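Local coordinates for Lin1840 protein (Listeria innocua serovar 6a, PDB 4ZOB), which probably hydrolyses terminal, non-reducing beta-D-glucosyl residues with release of beta-D-glucose, as a glycoside hydrolase of family 3, at residues S269-V274 against E301-C306; C189-A194 against L233-F238. The protein carries 1 engineered substitution. All coordinates share one frame; numbering follows the deposited sequence.

Overall arrangement
Both contacts belong to the parallel barrel of the glycosyl hydrolase family 3 N-terminal domain, and their centres are about 13 Å apart. Contact 2 comes first along the chain and pairs the neighbouring strands 187-193 and 233-236. Contact 1 follows, joining the end of the next strand of the barrel, 266-268, to strand 301-302, the last of the eight. They meet where D270 of contact 1 packs against H192 and F238 of contact 2, and its backbone N probably bonds to T236 OG1. A single molecule of D-glucono-1,5-lactone touches both, so the two contacts together build part of the sugar pocket at the C-terminal ends of these strands.

Contact 1. Residues S269-V274 against E301-C306; sequences SDWGAV and EMMTTC. With LGC (D-glucono-1,5-lactone), chain C.
S269 OG takes the backbone N-H of M302 at 3.0 Å in a nearly straight bond (166°). The same hydroxyl donates to the neighbouring D270 O, whose opposite face is met by A273 N, closing a type II turn from D270 to A273. A water adds another link: it donates to S269 OG and to T304 OG1 while accepting from V274 N, tying S269 and V274, on either side of the turn, to T304. T304 OG1 donates to the anti lone pair of E301 OE2 at 2.7 Å. C306 N reaches the same oxygen from the syn side, and Y307 N binds OE1. With two backbone N-H groups from the start of helix 306-316 and the T304 hydroxyl on it, the buried carboxylate is probably stabilised as the anion. G272 N adds only a weak bond to M302 O; its positive phi of 74° suits the turn, and T304 CG2 packs on its CA.

Beyond the polar centre, V274 CG1 lies against the E301 carboxylate and C306 CB. M303 covers one face of the W271 indole, its CB 3.8 Å from the centroid of the six-membered ring in a CH-pi contact. M302 SD approaches the ring obliquely, 3.7 Å from W271 CE3, as a Met-aromatic contact. M302 leaves its backbone extended, then bends at chi3 (-70°), which brings CE against S269 O.

D270 OD1 accepts from W271 N at 2.7 Å, which steadies the carboxylate beside the lactone; OD1 lies 3.1 Å from LGC C1, and OD2 accepts a very short bond from LGC O2. The Ser-Asp-Trp sequence and this placement are consistent with the nucleophile site of family 3 glycosidases, set where the last two strands close a TIM barrel.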
loop_
_atom_site.group_PDB
_atom_site.type_symbol
_atom_site.label_atom_id
_atom_site.label_comp_id
_atom_site.label_asym_id
_atom_site.label_seq_id
_atom_site.Cartn_x
_atom_site.Cartn_y
_atom_site.Cartn_z
ATOM N N SER A 269 -15.840 22.167 3.482
ATOM C CA SER A 269 -15.113 21.177 4.236
ATOM C C SER A 269 -15.921 19.910 4.456
ATOM O O SER A 269 -17.127 19.916 4.418
ATOM C CB SER A 269 -14.688 21.760 5.564
ATOM O OG SER A 269 -15.713 21.691 6.501
ATOM N N ASP A 270 -15.241 18.807 4.675
ATOM C CA ASP A 270 -15.896 17.607 5.119
ATOM C C ASP A 270 -16.120 17.803 6.605
ATOM O O ASP A 270 -15.651 18.773 7.189
ATOM C CB ASP A 270 -15.094 16.345 4.787
ATOM C CG ASP A 270 -15.970 15.092 4.703
ATOM O OD1 ASP A 270 -17.059 15.078 5.263
ATOM O OD2 ASP A 270 -15.590 14.111 4.100
ATOM N N TRP A 271 -16.838 16.887 7.217
ATOM C CA TRP A 271 -17.326 17.087 8.539
ATOM C C TRP A 271 -16.225 17.191 9.547
ATOM O O TRP A 271 -15.619 16.228 9.917
ATOM C CB TRP A 271 -18.214 15.913 8.884
ATOM C CG TRP A 271 -18.877 16.091 10.158
ATOM C CD1 TRP A 271 -18.296 16.114 11.398
ATOM C CD2 TRP A 271 -20.257 16.328 10.379
ATOM N NE1 TRP A 271 -19.223 16.327 12.348
ATOM C CE2 TRP A 271 -20.430 16.462 11.780
ATOM C CE3 TRP A 271 -21.350 16.425 9.564
ATOM C CZ2 TRP A 271 -21.649 16.688 12.348
ATOM C CZ3 TRP A 271 -22.572 16.655 10.138
ATOM C CH2 TRP A 271 -22.715 16.782 11.509
ATOM N N GLY A 272 -16.015 18.397 10.013
ATOM C CA GLY A 272 -15.010 18.715 10.983
ATOM C C GLY A 272 -13.604 18.713 10.441
ATOM O O GLY A 272 -12.661 18.755 11.185
ATOM N N ALA A 273 -13.450 18.671 9.138
ATOM C CA ALA A 273 -12.088 18.538 8.620
ATOM C C ALA A 273 -11.294 19.812 8.929
ATOM O O ALA A 273 -10.077 19.780 9.021
ATOM C CB ALA A 273 -12.092 18.203 7.130
ATOM N N VAL A 274 -11.993 20.927 9.118
ATOM C CA VAL A 274 -11.326 22.185 9.518
ATOM C C VAL A 274 -10.729 22.111 10.935
ATOM O O VAL A 274 -9.536 22.220 11.083
ATOM C CB VAL A 274 -12.238 23.422 9.314
ATOM C CG1 VAL A 274 -11.615 24.677 9.911
ATOM C CG2 VAL A 274 -12.493 23.623 7.823
ATOM N N GLU A 301 -17.394 25.960 6.426
ATOM C CA GLU A 301 -17.060 25.009 7.471
ATOM C C GLU A 301 -18.283 24.183 7.957
ATOM O O GLU A 301 -19.301 24.753 8.414
ATOM C CB GLU A 301 -16.438 25.776 8.626
ATOM C CG GLU A 301 -15.925 24.880 9.737
ATOM C CD GLU A 301 -15.099 25.638 10.738
ATOM O OE1 GLU A 301 -14.839 26.843 10.552
ATOM O OE2 GLU A 301 -14.735 25.022 11.720
ATOM N N MET A 302 -18.166 22.852 7.851
ATOM C CA MET A 302 -19.259 21.925 8.143
ATOM C C MET A 302 -19.257 21.481 9.604
ATOM O O MET A 302 -18.434 20.646 10.023
ATOM C CB MET A 302 -19.182 20.680 7.252
ATOM C CG MET A 302 -20.283 19.667 7.519
ATOM S SD MET A 302 -20.183 18.175 6.510
ATOM C CE MET A 302 -20.599 18.743 4.879
ATOM N N MET A 303 -20.191 22.039 10.361
ATOM C CA MET A 303 -20.479 21.611 11.708
ATOM C C MET A 303 -19.342 21.692 12.716
ATOM O O MET A 303 -19.384 20.997 13.732
ATOM C CB MET A 303 -21.106 20.222 11.684
ATOM C CG MET A 303 -22.626 20.311 11.696
ATOM S SD MET A 303 -23.239 21.011 13.254
ATOM C CE MET A 303 -22.995 19.583 14.324
ATOM N N THR A 304 -18.357 22.562 12.464
ATOM C CA THR A 304 -17.414 23.002 13.499
ATOM C C THR A 304 -17.280 24.532 13.524
ATOM O O THR A 304 -17.768 25.209 12.645
ATOM C CB THR A 304 -16.020 22.322 13.406
ATOM O OG1 THR A 304 -15.483 22.413 12.067
ATOM C CG2 THR A 304 -16.115 20.857 13.888
ATOM N N THR A 305 -16.578 25.032 14.533
ATOM C CA THR A 305 -16.624 26.418 14.951
ATOM C C THR A 305 -15.295 27.177 14.922
ATOM O O THR A 305 -15.098 28.104 15.699
ATOM C CB THR A 305 -17.091 26.491 16.424
ATOM O OG1 THR A 305 -16.082 25.935 17.285
ATOM C CG2 THR A 305 -18.396 25.750 16.606
ATOM N N CYS A 306 -14.368 26.790 14.062
ATOM C CA CYS A 306 -13.098 27.542 13.964
ATOM C C CYS A 306 -13.303 28.910 13.321
ATOM O O CYS A 306 -12.747 29.911 13.770
ATOM C CB CYS A 306 -12.036 26.763 13.176
ATOM S SG CYS A 306 -11.628 25.182 13.915
HETATM C C1 LGC C . -18.864 12.749 6.279
HETATM C C2 LGC C . -18.487 12.168 4.946
HETATM O O5 LGC C . -20.078 13.524 6.422
HETATM O O1 LGC C . -18.168 12.566 7.286
HETATM O O2 LGC C . -17.088 12.288 4.819
HETATM C C3 LGC C . -19.046 12.914 3.744
HETATM O O3 LGC C . -18.853 12.116 2.536
HETATM C C4 LGC C . -20.500 13.350 4.057
HETATM O O4 LGC C . -21.067 14.079 2.971
HETATM C C5 LGC C . -20.495 14.246 5.278
HETATM C C6 LGC C . -21.883 14.831 5.598
HETATM O O6 LGC C . -22.907 13.859 5.417
HETATM O O HOH W 1 -14.887 21.413 9.393
#

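Contact 2. Residues C189-A194 against L233-F238; sequences CVKHFA and LVMTAF. With LGC (D-glucono-1,5-lactone), chain C.
V190 stands between L233 and M235 in the backbone pairing: its N bonds to L233 O at 2.9 Å, and its O receives M235 N at 2.9 Å, almost head-on to the carbonyl (169°). Further along, F193 N donates to M235 O in the carbonyl plane. The register slips by one residue between V190 and F193, a beta bulge in which K191 and H192 together stand opposite the single residue M235. Cis peptides precede both H192 and A194.

The apolar contacts lie on two sides of the sheet. C189 CB meets L233 CB, and C189 SG rests 3.7 Å from M235 CB. On the other side V234 CG1 touches F193 CB at 3.8 Å, in a layer continued by helices 221-228 and 250-260. Past the bulge, A237 CB packs against H192 CB and the F193 carbonyl. M235 runs alongside both K191 and H192, its SD 4.1 Å from K191 CD and oblique to the imidazole.

Polar ends converge on the lactone. K191 CG sits between the backbone N and carbonyl carbon (chi1 58°), and the extended chain beyond it delivers NZ to LGC O3 at 2.8 Å, with a weaker bond to O4; F135 O also holds this ammonium. H192 NE2 meets O3 at 2.9 Å, with the hydroxyl at the ring edge, while K191 CB packs over one imidazole face. D91, R149 and D270 add further hydrogen bonds to the lactone. Adjacent parallel strands carrying their ligand-binding residues at the C-terminal end are the hallmark of a TIM barrel, here lining the lactone-binding pocket of a family 3 enzyme.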
loop_
_atom_site.group_PDB
_atom_site.type_symbol
_atom_site.label_atom_id
_atom_site.label_comp_id
_atom_site.label_asym_id
_atom_site.label_seq_id
_atom_site.Cartn_x
_atom_site.Cartn_y
_atom_site.Cartn_z
ATOM N N CYS A 189 -22.126 18.327 -5.642
ATOM C CA CYS A 189 -20.871 18.613 -4.946
ATOM C C CYS A 189 -19.919 17.438 -5.087
ATOM O O CYS A 189 -20.150 16.374 -4.512
ATOM C CB CYS A 189 -21.105 18.862 -3.468
ATOM S SG CYS A 189 -19.540 19.073 -2.564
ATOM N N VAL A 190 -18.862 17.620 -5.860
ATOM C CA VAL A 190 -17.864 16.552 -6.054
ATOM C C VAL A 190 -17.076 16.282 -4.777
ATOM O O VAL A 190 -16.665 17.232 -4.098
ATOM C CB VAL A 190 -16.890 16.980 -7.150
ATOM C CG1 VAL A 190 -15.519 16.309 -7.005
ATOM C CG2 VAL A 190 -17.529 16.722 -8.492
ATOM N N LYS A 191 -16.846 15.008 -4.449
ATOM C CA LYS A 191 -15.977 14.678 -3.295
ATOM C C LYS A 191 -15.152 13.445 -3.554
ATOM O O LYS A 191 -15.470 12.731 -4.479
ATOM C CB LYS A 191 -16.818 14.483 -2.034
ATOM C CG LYS A 191 -17.887 13.400 -2.132
ATOM C CD LYS A 191 -18.870 13.464 -0.961
ATOM C CE LYS A 191 -19.583 12.143 -0.753
ATOM N NZ LYS A 191 -20.558 12.300 0.346
ATOM N N HIS A 192 -14.096 13.166 -2.779
ATOM C CA HIS A 192 -13.517 14.030 -1.740
ATOM C C HIS A 192 -12.156 14.506 -2.262
ATOM O O HIS A 192 -11.276 13.668 -2.550
ATOM C CB HIS A 192 -13.315 13.249 -0.438
ATOM C CG HIS A 192 -14.537 12.554 0.044
ATOM N ND1 HIS A 192 -14.956 11.347 -0.466
ATOM C CD2 HIS A 192 -15.462 12.922 0.958
ATOM C CE1 HIS A 192 -16.086 10.997 0.119
ATOM N NE2 HIS A 192 -16.416 11.942 0.982
ATOM N N PHE A 193 -11.987 15.824 -2.370
ATOM C CA PHE A 193 -10.784 16.411 -2.984
ATOM C C PHE A 193 -9.659 16.460 -1.947
ATOM O O PHE A 193 -9.789 17.237 -1.001
ATOM C CB PHE A 193 -11.092 17.830 -3.509
ATOM C CG PHE A 193 -10.235 18.247 -4.658
ATOM C CD1 PHE A 193 -10.449 17.727 -5.901
ATOM C CD2 PHE A 193 -9.207 19.150 -4.481
ATOM C CE1 PHE A 193 -9.644 18.101 -6.976
ATOM C CE2 PHE A 193 -8.393 19.520 -5.530
ATOM C CZ PHE A 193 -8.615 19.000 -6.784
ATOM N N ALA A 194 -8.595 15.636 -2.057
ATOM C CA ALA A 194 -8.414 14.625 -3.115
ATOM C C ALA A 194 -7.727 13.342 -2.633
ATOM O O ALA A 194 -7.079 13.318 -1.589
ATOM C CB ALA A 194 -7.628 15.211 -4.275
ATOM N N LEU A 233 -20.453 22.522 -6.634
ATOM C CA LEU A 233 -19.579 22.575 -5.432
ATOM C C LEU A 233 -18.478 21.503 -5.406
ATOM O O LEU A 233 -18.545 20.503 -6.116
ATOM C CB LEU A 233 -20.376 22.440 -4.131
ATOM C CG LEU A 233 -21.413 23.467 -3.686
ATOM C CD1 LEU A 233 -22.725 23.285 -4.445
ATOM C CD2 LEU A 233 -21.644 23.311 -2.197
ATOM N N VAL A 234 -17.480 21.733 -4.565
ATOM C CA VAL A 234 -16.514 20.715 -4.191
ATOM C C VAL A 234 -16.396 20.622 -2.679
ATOM O O VAL A 234 -16.489 21.616 -1.973
ATOM C CB VAL A 234 -15.142 20.999 -4.808
ATOM C CG1 VAL A 234 -14.115 19.993 -4.337
ATOM C CG2 VAL A 234 -15.228 20.922 -6.325
ATOM N N MET A 235 -16.189 19.397 -2.197
ATOM C CA MET A 235 -15.918 19.138 -0.788
ATOM C C MET A 235 -14.480 18.663 -0.604
ATOM O O MET A 235 -13.973 17.855 -1.405
ATOM C CB MET A 235 -16.881 18.093 -0.259
ATOM C CG MET A 235 -16.726 17.804 1.228
ATOM S SD MET A 235 -17.602 16.306 1.730
ATOM C CE MET A 235 -19.280 16.919 1.658
ATOM N N THR A 236 -13.838 19.156 0.456
ATOM C CA THR A 236 -12.508 18.697 0.847
ATOM C C THR A 236 -12.483 17.239 1.369
ATOM O O THR A 236 -13.531 16.632 1.697
ATOM C CB THR A 236 -11.887 19.591 1.944
ATOM O OG1 THR A 236 -12.458 19.298 3.242
ATOM C CG2 THR A 236 -12.024 21.108 1.592
ATOM N N ALA A 237 -11.256 16.703 1.464
ATOM C CA ALA A 237 -11.015 15.353 1.934
ATOM C C ALA A 237 -10.468 15.289 3.363
ATOM O O ALA A 237 -9.697 16.154 3.798
ATOM C CB ALA A 237 -10.045 14.640 0.968
ATOM N N PHE A 238 -10.816 14.229 4.085
ATOM C CA PHE A 238 -10.231 14.025 5.417
ATOM C C PHE A 238 -8.703 13.761 5.455
ATOM O O PHE A 238 -8.021 14.047 6.478
ATOM C CB PHE A 238 -10.927 12.859 6.105
ATOM C CG PHE A 238 -12.289 13.190 6.628
ATOM C CD1 PHE A 238 -12.491 14.316 7.408
ATOM C CD2 PHE A 238 -13.367 12.358 6.356
ATOM C CE1 PHE A 238 -13.744 14.609 7.930
ATOM C CE2 PHE A 238 -14.619 12.646 6.844
ATOM C CZ PHE A 238 -14.814 13.783 7.639
HETATM C C1 LGC C . -18.864 12.749 6.279
HETATM C C2 LGC C . -18.487 12.168 4.946
HETATM O O5 LGC C . -20.078 13.524 6.422
HETATM O O1 LGC C . -18.168 12.566 7.286
HETATM O O2 LGC C . -17.088 12.288 4.819
HETATM C C3 LGC C . -19.046 12.914 3.744
HETATM O O3 LGC C . -18.853 12.116 2.536
HETATM C C4 LGC C . -20.500 13.350 4.057
HETATM O O4 LGC C . -21.067 14.079 2.971
HETATM C C5 LGC C . -20.495 14.246 5.278
HETATM C C6 LGC C . -21.883 14.831 5.598
HETATM O O6 LGC C . -22.907 13.859 5.417
#